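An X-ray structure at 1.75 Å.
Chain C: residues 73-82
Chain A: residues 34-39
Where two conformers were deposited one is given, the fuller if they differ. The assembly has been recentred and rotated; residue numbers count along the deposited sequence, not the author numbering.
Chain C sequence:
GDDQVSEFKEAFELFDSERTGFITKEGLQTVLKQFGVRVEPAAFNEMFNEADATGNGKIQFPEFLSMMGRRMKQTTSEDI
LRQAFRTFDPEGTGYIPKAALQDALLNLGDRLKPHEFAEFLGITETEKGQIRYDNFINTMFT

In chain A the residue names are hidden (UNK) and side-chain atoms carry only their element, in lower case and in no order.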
# COMPACT_ATOMS: atom_id res chain seq x y z
N LYS C 73 14.65 -7.46 -8.81
CA LYS C 73 14.46 -7.25 -7.36
C LYS C 73 13.11 -6.65 -7.00
O LYS C 73 12.60 -6.91 -5.91
CB LYS C 73 15.57 -6.40 -6.75
CG LYS C 73 15.88 -5.06 -7.47
CD LYS C 73 16.76 -4.14 -6.62
CE LYS C 73 16.91 -2.74 -7.23
NZ LYS C 73 15.90 -2.40 -8.28
N GLN C 74 12.54 -5.85 -7.90
CA GLN C 74 11.24 -5.23 -7.64
C GLN C 74 10.05 -6.09 -8.04
O GLN C 74 8.91 -5.73 -7.76
CB GLN C 74 11.17 -3.87 -8.31
CG GLN C 74 12.32 -2.94 -7.93
CD GLN C 74 12.64 -2.97 -6.43
OE1 GLN C 74 11.75 -2.90 -5.59
NE2 GLN C 74 13.92 -3.06 -6.11
N THR C 75 10.29 -7.25 -8.66
CA THR C 75 9.19 -8.18 -8.88
C THR C 75 8.76 -8.78 -7.55
O THR C 75 9.50 -8.74 -6.56
CB THR C 75 9.55 -9.33 -9.84
OG1 THR C 75 10.59 -10.13 -9.25
CG2 THR C 75 10.10 -8.79 -11.15
N THR C 76 7.56 -9.36 -7.54
CA THR C 76 7.05 -10.08 -6.39
C THR C 76 6.63 -11.49 -6.79
O THR C 76 6.68 -11.86 -7.98
CB THR C 76 5.81 -9.34 -5.79
OG1 THR C 76 4.75 -9.32 -6.76
CG2 THR C 76 6.11 -7.89 -5.45
N SER C 77 6.22 -12.26 -5.81
CA SER C 77 5.64 -13.59 -6.06
C SER C 77 4.34 -13.47 -6.85
O SER C 77 3.74 -12.38 -6.95
CB SER C 77 5.39 -14.37 -4.77
OG SER C 77 5.20 -13.51 -3.66
N GLU C 78 3.91 -14.59 -7.43
CA GLU C 78 2.70 -14.61 -8.24
C GLU C 78 1.49 -14.23 -7.40
O GLU C 78 0.61 -13.52 -7.87
CB GLU C 78 2.47 -15.98 -8.86
CG GLU C 78 1.42 -16.00 -9.96
CD GLU C 78 1.19 -17.39 -10.53
OE1 GLU C 78 2.08 -18.25 -10.37
OE2 GLU C 78 0.12 -17.62 -11.14
N ASP C 79 1.46 -14.73 -6.17
CA ASP C 79 0.34 -14.50 -5.25
C ASP C 79 0.22 -13.04 -4.84
O ASP C 79 -0.88 -12.53 -4.66
CB ASP C 79 0.50 -15.34 -3.97
CG ASP C 79 0.25 -16.82 -4.20
OD1 ASP C 79 0.26 -17.27 -5.36
OD2 ASP C 79 0.05 -17.63 -3.26
N ILE C 80 1.35 -12.36 -4.67
CA ILE C 80 1.31 -10.97 -4.26
C ILE C 80 0.81 -10.10 -5.41
O ILE C 80 0.04 -9.16 -5.18
CB ILE C 80 2.68 -10.50 -3.69
CG1 ILE C 80 2.81 -11.02 -2.25
CG2 ILE C 80 2.80 -8.97 -3.71
CD1 ILE C 80 4.18 -10.92 -1.67
N LEU C 81 1.22 -10.42 -6.63
CA LEU C 81 0.76 -9.70 -7.81
C LEU C 81 -0.73 -9.96 -8.07
O LEU C 81 -1.47 -9.04 -8.43
CB LEU C 81 1.61 -10.09 -9.03
CG LEU C 81 1.22 -9.49 -10.39
CD1 LEU C 81 1.15 -7.96 -10.35
CD2 LEU C 81 2.18 -9.94 -11.49
N ARG C 82 -1.16 -11.20 -7.86
CA ARG C 82 -2.57 -11.57 -8.02
C ARG C 82 -3.46 -10.78 -7.07
O ARG C 82 -4.45 -10.19 -7.49
CB ARG C 82 -2.74 -13.07 -7.76
CG ARG C 82 -4.21 -13.55 -7.75
CD ARG C 82 -4.38 -15.08 -7.73
NE ARG C 82 -3.39 -15.75 -8.57
CZ ARG C 82 -3.40 -15.76 -9.90
NH1 ARG C 82 -4.35 -15.13 -10.59
NH2 ARG C 82 -2.43 -16.39 -10.56
N UNK A 34 1.32 0.05 -6.63
CA UNK A 34 2.77 -0.04 -6.63
C UNK A 34 3.31 -1.43 -6.99
O UNK A 34 4.25 -1.55 -7.76
c UNK A 34 5.46 1.50 -6.20
n UNK A 34 6.91 1.38 -6.28
c UNK A 34 7.77 2.09 -5.57
c UNK A 34 3.33 0.42 -5.29
n UNK A 34 9.07 1.87 -5.73
c UNK A 34 4.85 0.47 -5.27
n UNK A 34 7.36 3.05 -4.74
N UNK A 35 2.72 -2.46 -6.43
CA UNK A 35 3.12 -3.83 -6.76
C UNK A 35 2.95 -4.10 -8.26
O UNK A 35 3.82 -4.69 -8.88
c UNK A 35 2.77 -4.73 -4.46
c UNK A 35 2.41 -6.27 -6.53
c UNK A 35 1.79 -5.30 -3.47
c UNK A 35 2.31 -4.83 -5.93
N UNK A 36 1.83 -3.66 -8.83
CA UNK A 36 1.56 -3.85 -10.26
C UNK A 36 2.55 -3.08 -11.13
O UNK A 36 3.10 -3.62 -12.07
c UNK A 36 -0.92 -4.34 -9.87
c UNK A 36 -2.32 -3.73 -9.76
c UNK A 36 0.08 -3.42 -10.58
c UNK A 36 -0.20 -3.39 -12.07
N UNK A 37 2.77 -1.82 -10.79
CA UNK A 37 3.72 -0.98 -11.50
C UNK A 37 5.12 -1.60 -11.49
O UNK A 37 5.79 -1.66 -12.52
c UNK A 37 2.28 2.31 -9.99
o UNK A 37 2.90 2.29 -8.92
c UNK A 37 3.76 0.42 -10.85
n UNK A 37 1.40 3.27 -10.30
c UNK A 37 2.47 1.21 -11.02
N UNK A 38 5.55 -2.06 -10.32
CA UNK A 38 6.91 -2.58 -10.15
C UNK A 38 7.07 -3.83 -11.01
O UNK A 38 8.09 -4.01 -11.66
c UNK A 38 7.16 -2.98 -8.70
c UNK A 38 7.36 -1.79 -7.76
o UNK A 38 7.39 -1.95 -6.53
o UNK A 38 7.52 -0.66 -8.23
N UNK A 39 6.04 -4.67 -11.02
CA UNK A 39 6.05 -5.88 -11.82
C UNK A 39 6.01 -5.61 -13.32
O UNK A 39 6.73 -6.25 -14.07
c UNK A 39 4.93 -6.83 -11.39
n UNK A 39 4.68 -7.36 -9.05
c UNK A 39 5.31 -7.64 -10.21
o UNK A 39 6.20 -8.52 -10.30
O HOH W 1 7.50 -4.78 -5.46

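Position 34 of chain A carries a long side chain of seven atoms: three carbons, a nitrogen, then a carbon bearing two more nitrogens. That guanidinium pattern identifies Arg A34. It does not touch chain C; its side chain instead reaches forward along its own helix to position 38.

Position 35 has four carbons, forked at the first, with one arm two carbons long. A beta-branched, wholly apolar side chain of this shape is Ile A35. Its CA-to-CB bond points toward chain C, and its CD1 lies 3.8 Å from CG2 of Ile C80, while its CG2 stands 4.4 Å from CD1 of Leu C81. The branching suits the place because it presents a broad apolar surface: both arms lie against Ile C80, and CG2 also approaches Leu C81.

Position 36 repeats the same forked set of four carbons, so it is Ile A36. Here the CA-to-CB bond runs sideways, and contact is slighter: CG1 lies 4.2 Å from CD1 of Leu C81, an apolar pairing in a buried setting.

Position 37 shows three carbons, the third carrying one oxygen and one nitrogen, the mark of Gln A37. It is out of reach of chain C, and its buried amide finds hydrogen-bonding partners elsewhere in the structure.

Position 38 has two carbons, the second carrying two oxygens: a carboxylate, hence Asp A38. Its CB packs 3.4 Å from the backbone O of Gln C74. OD1 accepts from NE of Arg A34 at 2.9 Å in a salt bridge between residues about one helical turn apart, while OD2 accepts from a water at 3.0 Å that also donates to O of Gln C74 at 2.9 Å. Two acceptors, one on each chain, are thus joined by a single donor of two protons.

Position 39 has two carbons, the second carrying one oxygen and one nitrogen, which defines Asn A39. The amide both accepts and donates: OD1 receives the backbone N of Thr C76 at 3.2 Å, and ND2 gives to OG1 of Thr C76 at 3.0 Å. ND2 also donates to the backbone O of Ile A35 at 2.8 Å, tying the side chain to its own helix.

The contact therefore combines polar bonding with apolar packing. Asn A39 grips Thr C76 through paired hydrogen bonds just before the chain C helix, and the bridging water links Asp A38 to Gln C74. Along the helix itself, Ile C80 packs on Ile A35, and Leu C81 reaches both Ile A35 and Ile A36. The helix axes approach no closer than 9.7 Å, a gap that side chains fill.

Chain A 34-39: RIIQDN
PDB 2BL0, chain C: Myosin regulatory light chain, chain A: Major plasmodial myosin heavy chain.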